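Local coordinates for protein putative S41 protease (PDB 3K50) that is probably a serine peptidase of family S41 that cleaves peptide bonds, though its substrates are unknown, at residues K317-G322 with K365-Y370; V295-A300 with T323-E328; V189-Y194 with V228-Y233; I182-K187 with I396-T401. All blocks are in the same frame, centred on the assembly; numbering follows the deposited sequence.

Interaction 1: residues K317-G322 with K365-Y370; sequences KVVLIG and KPTYEY
Leu320 and Thr367 meet through a side chain doing backbone work: Leu320 N donates to Thr367 OG1 over 3.0 Å, close to straight at 161°. The hydroxyl stands where a partner strand would usually offer a carbonyl, and Thr367 chi1 of -40° sets OG1 beside its own backbone N, anti to the carbonyl carbon. Leu320 O in turn takes Tyr368 N at 3.1 Å, nearly along the C=O axis, and receives a weak, bent bond from Thr367 N as well. From there the pairing becomes regular parallel beta structure, with Gly322 N bonded to Tyr368 O at 3.2 Å and Tyr370 N to Gly322 O at 2.9 Å. Pro366 CG sits only 3.3 Å from Gly322 O. The backbone angles of Gly322 would drive any CB into the preceding carbonyl oxygen.

On the face carrying Ile321 and Tyr368, Val319 CG1 comes in at the edge of the Tyr368 ring, in its plane, 3.8 Å from CE1. Ile321 and Tyr370 lie side by side and point the same way, CG2 of the former 4.0 Å from CD1 of the latter. Helix 388-398 covers this face, with Ile396 against both Ile321 and Tyr368, and Leu389 against Tyr370.

Strand 317-322 is thus flanked by two neighbours: Val319 and Ile321 bond to strand 292-297, while Leu320 and Gly322 serve the short strand 368-369 at the border of the mixed sheet. Because the hydroxyl serves as acceptor, Leu320 N keeps a partner where the neighbouring chain is still a loop, just before strand 368-369.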
loop_
_atom_site.group_PDB
_atom_site.type_symbol
_atom_site.label_atom_id
_atom_site.label_comp_id
_atom_site.label_asym_id
_atom_site.label_seq_id
_atom_site.Cartn_x
_atom_site.Cartn_y
_atom_site.Cartn_z
ATOM N N LYS A 317 18.172 11.737 -4.295
ATOM C CA LYS A 317 18.436 11.165 -2.988
ATOM C C LYS A 317 17.103 10.730 -2.395
ATOM O O LYS A 317 16.154 11.558 -2.160
ATOM C CB LYS A 317 19.138 12.193 -2.058
ATOM C CG LYS A 317 19.513 11.614 -0.660
ATOM C CD LYS A 317 20.237 12.694 0.203
ATOM C CE LYS A 317 20.567 12.263 1.638
ATOM N NZ LYS A 317 20.854 13.495 2.471
ATOM N N VAL A 318 16.992 9.434 -2.180
ATOM C CA VAL A 318 15.780 8.810 -1.680
ATOM C C VAL A 318 16.129 8.289 -0.274
ATOM O O VAL A 318 17.046 7.504 -0.137
ATOM C CB VAL A 318 15.340 7.638 -2.586
ATOM C CG1 VAL A 318 14.081 6.972 -2.028
ATOM C CG2 VAL A 318 15.074 8.112 -3.967
ATOM N N VAL A 319 15.422 8.736 0.771
ATOM C CA VAL A 319 15.735 8.303 2.118
ATOM C C VAL A 319 14.556 7.516 2.592
ATOM O O VAL A 319 13.464 8.025 2.591
ATOM C CB VAL A 319 15.960 9.534 3.051
ATOM C CG1 VAL A 319 16.036 9.108 4.514
ATOM C CG2 VAL A 319 17.220 10.402 2.592
ATOM N N LEU A 320 14.794 6.281 3.001
ATOM C CA LEU A 320 13.787 5.357 3.450
ATOM C C LEU A 320 13.769 5.290 4.964
ATOM O O LEU A 320 14.790 5.063 5.567
ATOM C CB LEU A 320 14.033 3.969 2.876
ATOM C CG LEU A 320 14.088 3.851 1.348
ATOM C CD1 LEU A 320 14.317 2.390 0.970
ATOM C CD2 LEU A 320 12.820 4.450 0.702
ATOM N N ILE A 321 12.579 5.529 5.537
ATOM C CA ILE A 321 12.344 5.556 6.980
ATOM C C ILE A 321 11.208 4.621 7.317
ATOM O O ILE A 321 10.159 4.693 6.712
ATOM C CB ILE A 321 12.008 6.992 7.450
ATOM C CG1 ILE A 321 13.228 7.904 7.310
ATOM C CG2 ILE A 321 11.556 7.035 8.966
ATOM C CD1 ILE A 321 12.883 9.382 7.469
ATOM N N GLY A 322 11.429 3.681 8.241
ATOM C CA GLY A 322 10.348 2.721 8.611
ATOM C C GLY A 322 10.932 1.338 8.733
ATOM O O GLY A 322 11.957 1.192 9.355
ATOM N N LYS A 365 15.812 -2.255 2.472
ATOM C CA LYS A 365 16.107 -1.991 3.859
ATOM C C LYS A 365 16.001 -0.494 4.138
ATOM O O LYS A 365 16.454 0.324 3.360
ATOM C CB LYS A 365 17.511 -2.501 4.172
ATOM C CG LYS A 365 17.828 -2.489 5.640
ATOM C CD LYS A 365 19.176 -3.171 6.029
ATOM C CE LYS A 365 20.368 -2.206 6.087
ATOM N NZ LYS A 365 21.523 -2.741 6.919
ATOM N N PRO A 366 15.411 -0.114 5.250
ATOM C CA PRO A 366 15.355 1.333 5.427
ATOM C C PRO A 366 16.728 1.964 5.722
ATOM O O PRO A 366 17.622 1.306 6.274
ATOM C CB PRO A 366 14.433 1.504 6.662
ATOM C CG PRO A 366 14.515 0.267 7.430
ATOM C CD PRO A 366 14.754 -0.848 6.368
ATOM N N THR A 367 16.863 3.241 5.378
ATOM C CA THR A 367 18.024 4.044 5.728
ATOM C C THR A 367 18.013 4.214 7.245
ATOM O O THR A 367 19.050 4.118 7.914
ATOM C CB THR A 367 18.018 5.432 5.029
ATOM O OG1 THR A 367 17.557 5.320 3.665
ATOM C CG2 THR A 367 19.432 6.097 5.072
ATOM N N TYR A 368 16.843 4.466 7.820
ATOM C CA TYR A 368 16.720 4.578 9.243
ATOM C C TYR A 368 15.545 3.714 9.713
ATOM O O TYR A 368 14.376 3.985 9.367
ATOM C CB TYR A 368 16.473 6.038 9.638
ATOM C CG TYR A 368 17.537 7.001 9.154
ATOM C CD1 TYR A 368 17.455 7.565 7.892
ATOM C CD2 TYR A 368 18.610 7.340 9.937
ATOM C CE1 TYR A 368 18.409 8.406 7.417
ATOM C CE2 TYR A 368 19.578 8.216 9.474
ATOM C CZ TYR A 368 19.476 8.749 8.192
ATOM O OH TYR A 368 20.416 9.645 7.679
ATOM N N GLU A 369 15.817 2.715 10.544
ATOM C CA GLU A 369 14.763 1.789 10.958
ATOM C C GLU A 369 13.943 2.268 12.149
ATOM O O GLU A 369 14.499 2.514 13.232
ATOM C CB GLU A 369 15.310 0.378 11.241
ATOM C CG GLU A 369 14.161 -0.600 11.457
ATOM C CD GLU A 369 14.541 -2.052 11.440
ATOM O OE1 GLU A 369 15.732 -2.411 11.248
ATOM O OE2 GLU A 369 13.605 -2.847 11.628
ATOM N N TYR A 370 12.635 2.420 11.902
ATOM C CA TYR A 370 11.651 2.811 12.882
ATOM C C TYR A 370 10.421 1.920 12.749
ATOM O O TYR A 370 9.756 1.924 11.707
ATOM C CB TYR A 370 11.208 4.259 12.655
ATOM C CG TYR A 370 12.175 5.283 13.162
ATOM C CD1 TYR A 370 13.231 5.739 12.370
ATOM C CD2 TYR A 370 12.023 5.844 14.437
ATOM C CE1 TYR A 370 14.127 6.680 12.848
ATOM C CE2 TYR A 370 12.922 6.757 14.921
ATOM C CZ TYR A 370 13.976 7.172 14.113
ATOM O OH TYR A 370 14.867 8.100 14.576
#

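Interaction 2: residues V295-A300 with T323-E328; sequences VLTTNA and TKTAGE
Two carbonyl oxygens, Thr298 O and Lys324 O, lie 3.2 Å apart, a close pair of acceptors; Lys324 O, at least, is met by a donor. Asn299 ND2 reaches it at 2.7 Å with an N-H...O angle of 158°, and the acceptor lies close to the amide plane. Asn299 chi1 of -64° puts CG beside its own backbone N, on the way to that oxygen. Asn299 CA also makes a C-H...O contact with Lys324 O.

Thr297 and Thr323 exchange a pair of bonds. Thr323 N donates to Thr297 O at 3.0 Å, arriving well above the carbonyl plane, 53° out of it; Thr297 OG1 returns a bond to Thr323 O at 2.9 Å. The 323-328 loop leaves strand 317-322 and, together with Gly322, reads G-x-x-T-x-G, consistent with a glycine- and threonine-bearing motif of S41 peptidases; the partner segment 295-300 is where strand 292-297 runs out of the sheet. Thr323 OG1 packs tightly on Thr298 CA, 3.1 Å away, and is bonded to a water that also accepts weakly from Asn299 N.

The side chains of Thr325 and Thr297 cross, CG2 of the former 3.8 Å from CB of the latter, while Thr325 OG1 is turned to Phe364 N and Glu306. Thr298 OG1 accepts from Ala300 N at 3.1 Å, an ST turn, and also lies against Arg232 O, at a separation too short to be trusted. Beyond Asn299, Ala326 CB rests against Asn299 O at 3.6 Å.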
loop_
_atom_site.group_PDB
_atom_site.type_symbol
_atom_site.label_atom_id
_atom_site.label_comp_id
_atom_site.label_asym_id
_atom_site.label_seq_id
_atom_site.Cartn_x
_atom_site.Cartn_y
_atom_site.Cartn_z
ATOM N N VAL A 295 10.721 8.674 2.010
ATOM C CA VAL A 295 9.674 7.697 1.747
ATOM C C VAL A 295 9.500 6.837 3.002
ATOM O O VAL A 295 10.472 6.274 3.528
ATOM C CB VAL A 295 9.989 6.849 0.485
ATOM C CG1 VAL A 295 8.841 5.803 0.223
ATOM C CG2 VAL A 295 10.163 7.758 -0.741
ATOM N N LEU A 296 8.289 6.875 3.555
ATOM C CA LEU A 296 7.931 6.085 4.745
ATOM C C LEU A 296 7.402 4.705 4.345
ATOM O O LEU A 296 6.446 4.599 3.555
ATOM C CB LEU A 296 6.911 6.857 5.577
ATOM C CG LEU A 296 7.198 8.330 5.864
ATOM C CD1 LEU A 296 6.167 8.957 6.815
ATOM C CD2 LEU A 296 8.610 8.499 6.436
ATOM N N THR A 297 8.021 3.665 4.893
ATOM C CA THR A 297 7.789 2.261 4.467
ATOM C C THR A 297 7.540 1.271 5.586
ATOM O O THR A 297 7.891 1.540 6.712
ATOM C CB THR A 297 9.055 1.733 3.656
ATOM O OG1 THR A 297 10.227 1.688 4.491
ATOM C CG2 THR A 297 9.361 2.631 2.480
ATOM N N THR A 298 6.839 0.172 5.271
ATOM C CA THR A 298 6.733 -0.970 6.163
ATOM C C THR A 298 6.785 -2.197 5.275
ATOM O O THR A 298 6.929 -2.089 4.036
ATOM C CB THR A 298 5.452 -1.017 7.035
ATOM O OG1 THR A 298 4.295 -1.230 6.211
ATOM C CG2 THR A 298 5.310 0.259 7.920
ATOM N N ASN A 299 6.700 -3.364 5.901
ATOM C CA ASN A 299 6.611 -4.615 5.178
ATOM C C ASN A 299 5.407 -4.620 4.231
ATOM O O ASN A 299 5.389 -5.385 3.303
ATOM C CB ASN A 299 6.479 -5.824 6.114
ATOM C CG ASN A 299 7.697 -6.083 7.035
ATOM O OD1 ASN A 299 7.572 -6.972 7.877
ATOM N ND2 ASN A 299 8.846 -5.343 6.907
ATOM N N ALA A 300 4.370 -3.820 4.467
ATOM C CA ALA A 300 3.254 -3.780 3.542
ATOM C C ALA A 300 3.563 -3.074 2.221
ATOM O O ALA A 300 2.829 -3.256 1.270
ATOM C CB ALA A 300 2.025 -3.080 4.199
ATOM N N THR A 323 10.302 0.338 8.087
ATOM C CA THR A 323 10.773 -1.045 8.135
ATOM C C THR A 323 10.919 -1.536 6.700
ATOM O O THR A 323 10.437 -0.900 5.782
ATOM C CB THR A 323 9.880 -1.958 8.990
ATOM O OG1 THR A 323 8.520 -1.888 8.567
ATOM C CG2 THR A 323 9.981 -1.596 10.532
ATOM N N LYS A 324 11.562 -2.662 6.510
ATOM C CA LYS A 324 11.845 -3.169 5.154
ATOM C C LYS A 324 10.590 -3.369 4.293
ATOM O O LYS A 324 9.515 -3.768 4.823
ATOM C CB LYS A 324 12.700 -4.449 5.323
ATOM C CG LYS A 324 13.146 -5.060 4.067
ATOM C CD LYS A 324 14.516 -5.750 4.097
ATOM C CE LYS A 324 14.555 -7.227 4.411
ATOM N NZ LYS A 324 15.647 -7.856 3.471
ATOM N N THR A 325 10.689 -3.073 2.990
ATOM C CA THR A 325 9.590 -3.243 2.015
ATOM C C THR A 325 9.385 -4.730 1.705
ATOM O O THR A 325 10.137 -5.551 2.155
ATOM C CB THR A 325 9.792 -2.417 0.711
ATOM O OG1 THR A 325 10.934 -2.906 -0.028
ATOM C CG2 THR A 325 9.956 -0.955 1.062
ATOM N N ALA A 326 8.350 -5.044 0.931
ATOM C CA ALA A 326 7.897 -6.429 0.718
ATOM C C ALA A 326 8.805 -7.296 -0.148
ATOM O O ALA A 326 8.842 -8.516 0.006
ATOM C CB ALA A 326 6.517 -6.435 0.097
ATOM N N GLY A 327 9.508 -6.678 -1.058
ATOM C CA GLY A 327 10.378 -7.452 -1.978
ATOM C C GLY A 327 9.720 -7.884 -3.293
ATOM O O GLY A 327 10.213 -8.782 -3.990
ATOM N N GLU A 328 8.607 -7.268 -3.669
ATOM C CA GLU A 328 7.940 -7.630 -4.938
ATOM C C GLU A 328 8.612 -6.871 -6.125
ATOM O O GLU A 328 8.209 -5.813 -6.470
ATOM C CB GLU A 328 6.416 -7.400 -4.841
ATOM C CG GLU A 328 5.639 -7.973 -5.990
ATOM C CD GLU A 328 4.172 -7.869 -5.717
ATOM O OE1 GLU A 328 3.696 -8.666 -4.891
ATOM O OE2 GLU A 328 3.521 -6.965 -6.293
HETATM O O HOH W 1 6.592 -3.821 9.297
#

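Interaction 3: residues V189-Y194 with V228-Y233; sequences VGYLMY and VLDLRY
Asp230 OD2 is held by Tyr191 OH from the adjacent strand and by Arg232 NH2, the latter at 2.8 Å. The tyrosine bond refines to a very short OH to OD2 separation, so its exact length is doubtful, but the hydroxyl lies against OD2 as a donor, with ring and carboxylate planes 63° apart. Arg232 grips Asp230 side-on: NE meets the syn lone pair of OD1 at 2.9 Å with an N-H...O angle of 172°. Asp230 CG is anti to the backbone N, chi1 -170°, on the face shared with Tyr191, Met193 and Val228. Arg232 NH1 goes on to salt bridges with Glu372 and Glu387, so the arginine lies among several carboxylates.

Segments 189-194 and 228-230 run parallel, within a beta-alpha-beta unit whose two strands, 187-194 and 226-230, are connected through helix 207-221. The second leads into the D-L-R-x-N sequence familiar from S41 peptidases. Their backbones interlock in alternation: Val228 N to Gly190 O, Leu192 N to Val228 O at 3.0 Å, then Asp230 N to Leu192 O.

Val228 CG1 meets the Tyr191 ring at its edge, 3.9 Å from CD1. The methyl CE of selenomethionine Met193 touches Tyr233 CD2 at 4.0 Å, and Phe382 packs on Tyr191, Met193 and Asp230. Leu192 and Leu229 lie side by side on the opposite face, Leu192 CD2 3.9 Å from Leu229 CD1.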
loop_
_atom_site.group_PDB
_atom_site.type_symbol
_atom_site.label_atom_id
_atom_site.label_comp_id
_atom_site.label_asym_id
_atom_site.label_seq_id
_atom_site.Cartn_x
_atom_site.Cartn_y
_atom_site.Cartn_z
ATOM N N VAL A 189 7.722 21.741 3.756
ATOM C CA VAL A 189 7.634 20.304 3.588
ATOM C C VAL A 189 6.273 19.817 3.138
ATOM O O VAL A 189 5.243 19.996 3.825
ATOM C CB VAL A 189 8.048 19.566 4.885
ATOM C CG1 VAL A 189 8.215 18.039 4.575
ATOM C CG2 VAL A 189 9.343 20.114 5.457
ATOM N N GLY A 190 6.269 19.201 1.952
ATOM C CA GLY A 190 5.056 18.578 1.448
ATOM C C GLY A 190 4.923 17.192 2.075
ATOM O O GLY A 190 5.881 16.436 2.072
ATOM N N TYR A 191 3.749 16.864 2.612
ATOM C CA TYR A 191 3.514 15.531 3.184
ATOM C C TYR A 191 2.333 14.902 2.422
ATOM O O TYR A 191 1.250 15.496 2.320
ATOM C CB TYR A 191 3.196 15.588 4.695
ATOM C CG TYR A 191 2.701 14.255 5.236
ATOM C CD1 TYR A 191 3.595 13.215 5.463
ATOM C CD2 TYR A 191 1.370 14.038 5.501
ATOM C CE1 TYR A 191 3.188 11.996 5.948
ATOM C CE2 TYR A 191 0.926 12.785 5.965
ATOM C CZ TYR A 191 1.835 11.794 6.191
ATOM O OH TYR A 191 1.445 10.582 6.616
ATOM N N LEU A 192 2.556 13.725 1.887
ATOM C CA LEU A 192 1.509 12.997 1.212
ATOM C C LEU A 192 1.414 11.552 1.658
ATOM O O LEU A 192 2.346 10.787 1.480
ATOM C CB LEU A 192 1.747 13.021 -0.306
ATOM C CG LEU A 192 0.783 12.294 -1.256
ATOM C CD1 LEU A 192 -0.568 13.009 -1.285
ATOM C CD2 LEU A 192 1.353 12.241 -2.627
HETATM N N MSE A 193 0.243 11.196 2.178
HETATM C CA MSE A 193 -0.118 9.819 2.509
HETATM C C MSE A 193 -0.920 9.274 1.295
HETATM O O MSE A 193 -2.093 9.577 1.150
HETATM C CB MSE A 193 -0.892 9.769 3.819
HETATM C CG MSE A 193 -0.899 8.445 4.474
HETATM SE SE MSE A 193 -1.601 6.873 3.520
HETATM C CE MSE A 193 -1.047 5.564 4.874
ATOM N N TYR A 194 -0.226 8.521 0.419
ATOM C CA TYR A 194 -0.764 8.000 -0.848
ATOM C C TYR A 194 -0.856 6.505 -0.699
ATOM O O TYR A 194 0.168 5.827 -0.620
ATOM C CB TYR A 194 0.167 8.347 -2.009
ATOM C CG TYR A 194 -0.320 7.908 -3.393
ATOM C CD1 TYR A 194 -1.400 8.496 -3.968
ATOM C CD2 TYR A 194 0.387 6.977 -4.143
ATOM C CE1 TYR A 194 -1.836 8.131 -5.289
ATOM C CE2 TYR A 194 -0.015 6.601 -5.439
ATOM C CZ TYR A 194 -1.110 7.184 -6.004
ATOM O OH TYR A 194 -1.503 6.834 -7.272
ATOM N N VAL A 228 7.894 14.366 2.043
ATOM C CA VAL A 228 7.724 13.107 2.743
ATOM C C VAL A 228 6.543 12.372 2.073
ATOM O O VAL A 228 5.392 12.817 2.163
ATOM C CB VAL A 228 7.433 13.316 4.212
ATOM C CG1 VAL A 228 7.218 11.977 4.902
ATOM C CG2 VAL A 228 8.564 14.110 4.866
ATOM N N LEU A 229 6.854 11.310 1.338
ATOM C CA LEU A 229 5.857 10.460 0.678
ATOM C C LEU A 229 5.602 9.214 1.576
ATOM O O LEU A 229 6.468 8.350 1.712
ATOM C CB LEU A 229 6.373 10.056 -0.697
ATOM C CG LEU A 229 5.559 9.092 -1.565
ATOM C CD1 LEU A 229 4.305 9.707 -2.069
ATOM C CD2 LEU A 229 6.463 8.593 -2.776
ATOM N N ASP A 230 4.405 9.143 2.169
ATOM C CA ASP A 230 4.047 8.099 3.113
ATOM C C ASP A 230 3.370 6.936 2.359
ATOM O O ASP A 230 2.211 7.011 1.974
ATOM C CB ASP A 230 3.163 8.747 4.214
ATOM C CG ASP A 230 2.910 7.850 5.389
ATOM O OD1 ASP A 230 3.154 6.633 5.294
ATOM O OD2 ASP A 230 2.482 8.373 6.450
ATOM N N LEU A 231 4.146 5.876 2.091
ATOM C CA LEU A 231 3.682 4.675 1.411
ATOM C C LEU A 231 3.595 3.492 2.391
ATOM O O LEU A 231 3.593 2.321 2.026
ATOM C CB LEU A 231 4.683 4.339 0.319
ATOM C CG LEU A 231 4.928 5.366 -0.769
ATOM C CD1 LEU A 231 5.972 4.852 -1.851
ATOM C CD2 LEU A 231 3.598 5.800 -1.420
ATOM N N ARG A 232 3.498 3.778 3.665
ATOM C CA ARG A 232 3.617 2.695 4.628
ATOM C C ARG A 232 2.665 1.508 4.511
ATOM O O ARG A 232 3.033 0.403 4.945
ATOM C CB ARG A 232 3.587 3.238 6.074
ATOM C CG ARG A 232 2.226 3.598 6.603
ATOM C CD ARG A 232 2.365 4.145 8.005
ATOM N NE ARG A 232 2.838 5.520 8.005
ATOM C CZ ARG A 232 3.185 6.227 9.085
ATOM N NH1 ARG A 232 3.227 5.670 10.298
ATOM N NH2 ARG A 232 3.565 7.502 8.928
ATOM N N TYR A 233 1.452 1.736 4.035
ATOM C CA TYR A 233 0.482 0.699 3.909
ATOM C C TYR A 233 0.105 0.520 2.459
ATOM O O TYR A 233 -0.894 -0.123 2.175
ATOM C CB TYR A 233 -0.810 1.022 4.737
ATOM C CG TYR A 233 -0.616 1.234 6.191
ATOM C CD1 TYR A 233 0.292 0.444 6.926
ATOM C CD2 TYR A 233 -1.432 2.160 6.910
ATOM C CE1 TYR A 233 0.480 0.673 8.234
ATOM C CE2 TYR A 233 -1.272 2.334 8.265
ATOM C CZ TYR A 233 -0.312 1.591 8.913
ATOM O OH TYR A 233 -0.101 1.800 10.261
#

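Interaction 4: residues I182-K187 with I396-T401; sequences IPWNGK and IMSGIT
A type I' beta turn from Trp184 to Lys187, joining strands 176-184 and 187-194 as a hairpin, leans on the C-terminal end of helix 388-398, where Gly399 closes the helix in a Schellman motif. The meeting point is Ser398 OG. Asn185 ND2 donates to it over 3.2 Å at 164°, with the oxygen close to the amide plane, and Trp184 presents its indole edge to the same atom, NE1 lying 3.0 Å from Ser398 OG. Ser398 OG is also bonded to Leu394 O one turn back in the helix, so the hydroxyl can give its proton there while accepting from the turn. Ile400 CD1 lies 3.8 Å from Asn185 ND2.

Lys187 and selenomethionine Met397 slide past each other in opposite directions, Lys187 CD 4.0 Å from Met397 SE. Further out Lys187 CE comes within 3.4 Å of Met397 O. A bend at chi4, -73°, then places NZ for a water 2.9 Å away, and that water donates to Met397 O at 2.8 Å. The principal partner of NZ is Glu226, in a salt bridge.

Set at the surface, the contact therefore rests on direct bonding at Ser398 OG, shared between helix and turn, and on a water-bridged lysine, whose positive charge may interact favourably with the carbonyl end of the helix.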
loop_
_atom_site.group_PDB
_atom_site.type_symbol
_atom_site.label_atom_id
_atom_site.label_comp_id
_atom_site.label_asym_id
_atom_site.label_seq_id
_atom_site.Cartn_x
_atom_site.Cartn_y
_atom_site.Cartn_z
ATOM N N ILE A 182 3.977 21.495 5.711
ATOM C CA ILE A 182 4.533 21.712 7.030
ATOM C C ILE A 182 5.709 22.652 6.981
ATOM O O ILE A 182 6.735 22.357 6.322
ATOM C CB ILE A 182 5.019 20.347 7.575
ATOM C CG1 ILE A 182 3.851 19.323 7.514
ATOM C CG2 ILE A 182 5.679 20.461 8.978
ATOM C CD1 ILE A 182 4.307 17.848 7.643
ATOM N N PRO A 183 5.607 23.807 7.648
ATOM C CA PRO A 183 6.812 24.628 7.762
ATOM C C PRO A 183 7.725 24.007 8.836
ATOM O O PRO A 183 7.257 23.628 9.921
ATOM C CB PRO A 183 6.269 25.966 8.223
ATOM C CG PRO A 183 5.020 25.622 8.962
ATOM C CD PRO A 183 4.446 24.419 8.314
ATOM N N TRP A 184 9.000 23.848 8.546
ATOM C CA TRP A 184 9.848 23.181 9.497
ATOM C C TRP A 184 11.297 23.610 9.396
ATOM O O TRP A 184 11.992 23.310 8.406
ATOM C CB TRP A 184 9.720 21.657 9.308
ATOM C CG TRP A 184 10.463 20.855 10.363
ATOM C CD1 TRP A 184 11.767 20.440 10.309
ATOM C CD2 TRP A 184 9.944 20.376 11.590
ATOM N NE1 TRP A 184 12.085 19.706 11.424
ATOM C CE2 TRP A 184 10.980 19.674 12.241
ATOM C CE3 TRP A 184 8.691 20.436 12.194
ATOM C CZ2 TRP A 184 10.794 19.029 13.451
ATOM C CZ3 TRP A 184 8.518 19.832 13.421
ATOM C CH2 TRP A 184 9.561 19.120 14.029
ATOM N N ASN A 185 11.783 24.273 10.446
ATOM C CA ASN A 185 13.174 24.784 10.450
ATOM C C ASN A 185 13.640 25.413 9.116
ATOM O O ASN A 185 14.708 25.092 8.555
ATOM C CB ASN A 185 14.086 23.650 10.919
ATOM C CG ASN A 185 13.745 23.224 12.355
ATOM O OD1 ASN A 185 13.528 24.078 13.203
ATOM N ND2 ASN A 185 13.683 21.926 12.620
ATOM N N GLY A 186 12.794 26.265 8.572
ATOM C CA GLY A 186 13.144 27.027 7.367
ATOM C C GLY A 186 12.877 26.351 6.044
ATOM O O GLY A 186 13.220 26.900 4.976
ATOM N N LYS A 187 12.280 25.164 6.123
ATOM C CA LYS A 187 11.927 24.367 4.966
ATOM C C LYS A 187 10.413 24.353 4.829
ATOM O O LYS A 187 9.695 24.582 5.797
ATOM C CB LYS A 187 12.442 22.960 5.152
ATOM C CG LYS A 187 13.961 22.858 5.275
ATOM C CD LYS A 187 14.380 21.507 5.839
ATOM C CE LYS A 187 15.909 21.304 5.796
ATOM N NZ LYS A 187 16.408 21.052 4.381
ATOM N N ILE A 396 15.537 14.180 10.659
ATOM C CA ILE A 396 16.678 13.804 9.819
ATOM C C ILE A 396 17.011 14.910 8.800
ATOM O O ILE A 396 18.147 15.275 8.670
ATOM C CB ILE A 396 16.440 12.475 9.122
ATOM C CG1 ILE A 396 16.582 11.343 10.157
ATOM C CG2 ILE A 396 17.452 12.248 7.977
ATOM C CD1 ILE A 396 15.644 10.107 9.925
HETATM N N MSE A 397 16.009 15.503 8.165
HETATM C CA MSE A 397 16.286 16.543 7.185
HETATM C C MSE A 397 16.826 17.801 7.860
HETATM O O MSE A 397 17.451 18.625 7.227
HETATM C CB MSE A 397 15.033 16.851 6.344
HETATM C CG MSE A 397 13.967 17.642 7.074
HETATM SE SE MSE A 397 12.380 18.040 6.027
HETATM C CE MSE A 397 11.695 16.198 5.770
ATOM N N SER A 398 16.579 17.972 9.142
ATOM C CA SER A 398 17.052 19.155 9.844
ATOM C C SER A 398 18.347 18.899 10.584
ATOM O O SER A 398 18.846 19.802 11.245
ATOM C CB SER A 398 16.014 19.582 10.898
ATOM O OG SER A 398 14.852 20.027 10.310
ATOM N N GLY A 399 18.853 17.678 10.550
ATOM C CA GLY A 399 20.068 17.293 11.287
ATOM C C GLY A 399 19.938 17.082 12.774
ATOM O O GLY A 399 20.942 17.033 13.460
ATOM N N ILE A 400 18.713 16.988 13.281
ATOM C CA ILE A 400 18.409 16.816 14.704
ATOM C C ILE A 400 18.735 15.385 15.057
ATOM O O ILE A 400 19.322 15.108 16.126
ATOM C CB ILE A 400 16.922 17.158 15.040
ATOM C CG1 ILE A 400 16.646 18.648 14.806
ATOM C CG2 ILE A 400 16.596 16.844 16.517
ATOM C CD1 ILE A 400 15.157 19.077 14.587
ATOM N N THR A 401 18.351 14.471 14.169
ATOM C CA THR A 401 18.766 13.065 14.295
ATOM C C THR A 401 19.978 12.986 13.346
ATOM O O THR A 401 19.912 13.506 12.226
ATOM C CB THR A 401 17.648 11.977 13.943
ATOM O OG1 THR A 401 16.550 12.034 14.865
ATOM C CG2 THR A 401 18.225 10.543 13.994
HETATM O O HOH W 2 18.036 18.698 4.500
#

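Overall arrangement
The contacts trace the mixed sheet of the S41 region from one border to the other. Interactions 1 and 2, with centres 9 Å apart, lie on the neighbouring strands 317-322 and 292-297, joined by Val319 O to Val295 N at 2.9 Å. Interaction 3 lies about 13 Å from both, centre to centre, and meets interaction 2 where Leu296 N bonds Leu229 O at 3.0 Å. Interaction 4 closes the far side, its centre 16 Å from that of interaction 3; Met397 SE packs 3.7 Å from Val189 CG2, while Ile396 of the same helix reaches Tyr368 of interaction 1. Interactions 2 and 3 carry sequences familiar from S41 peptidases, though no catalytic residue is assigned here.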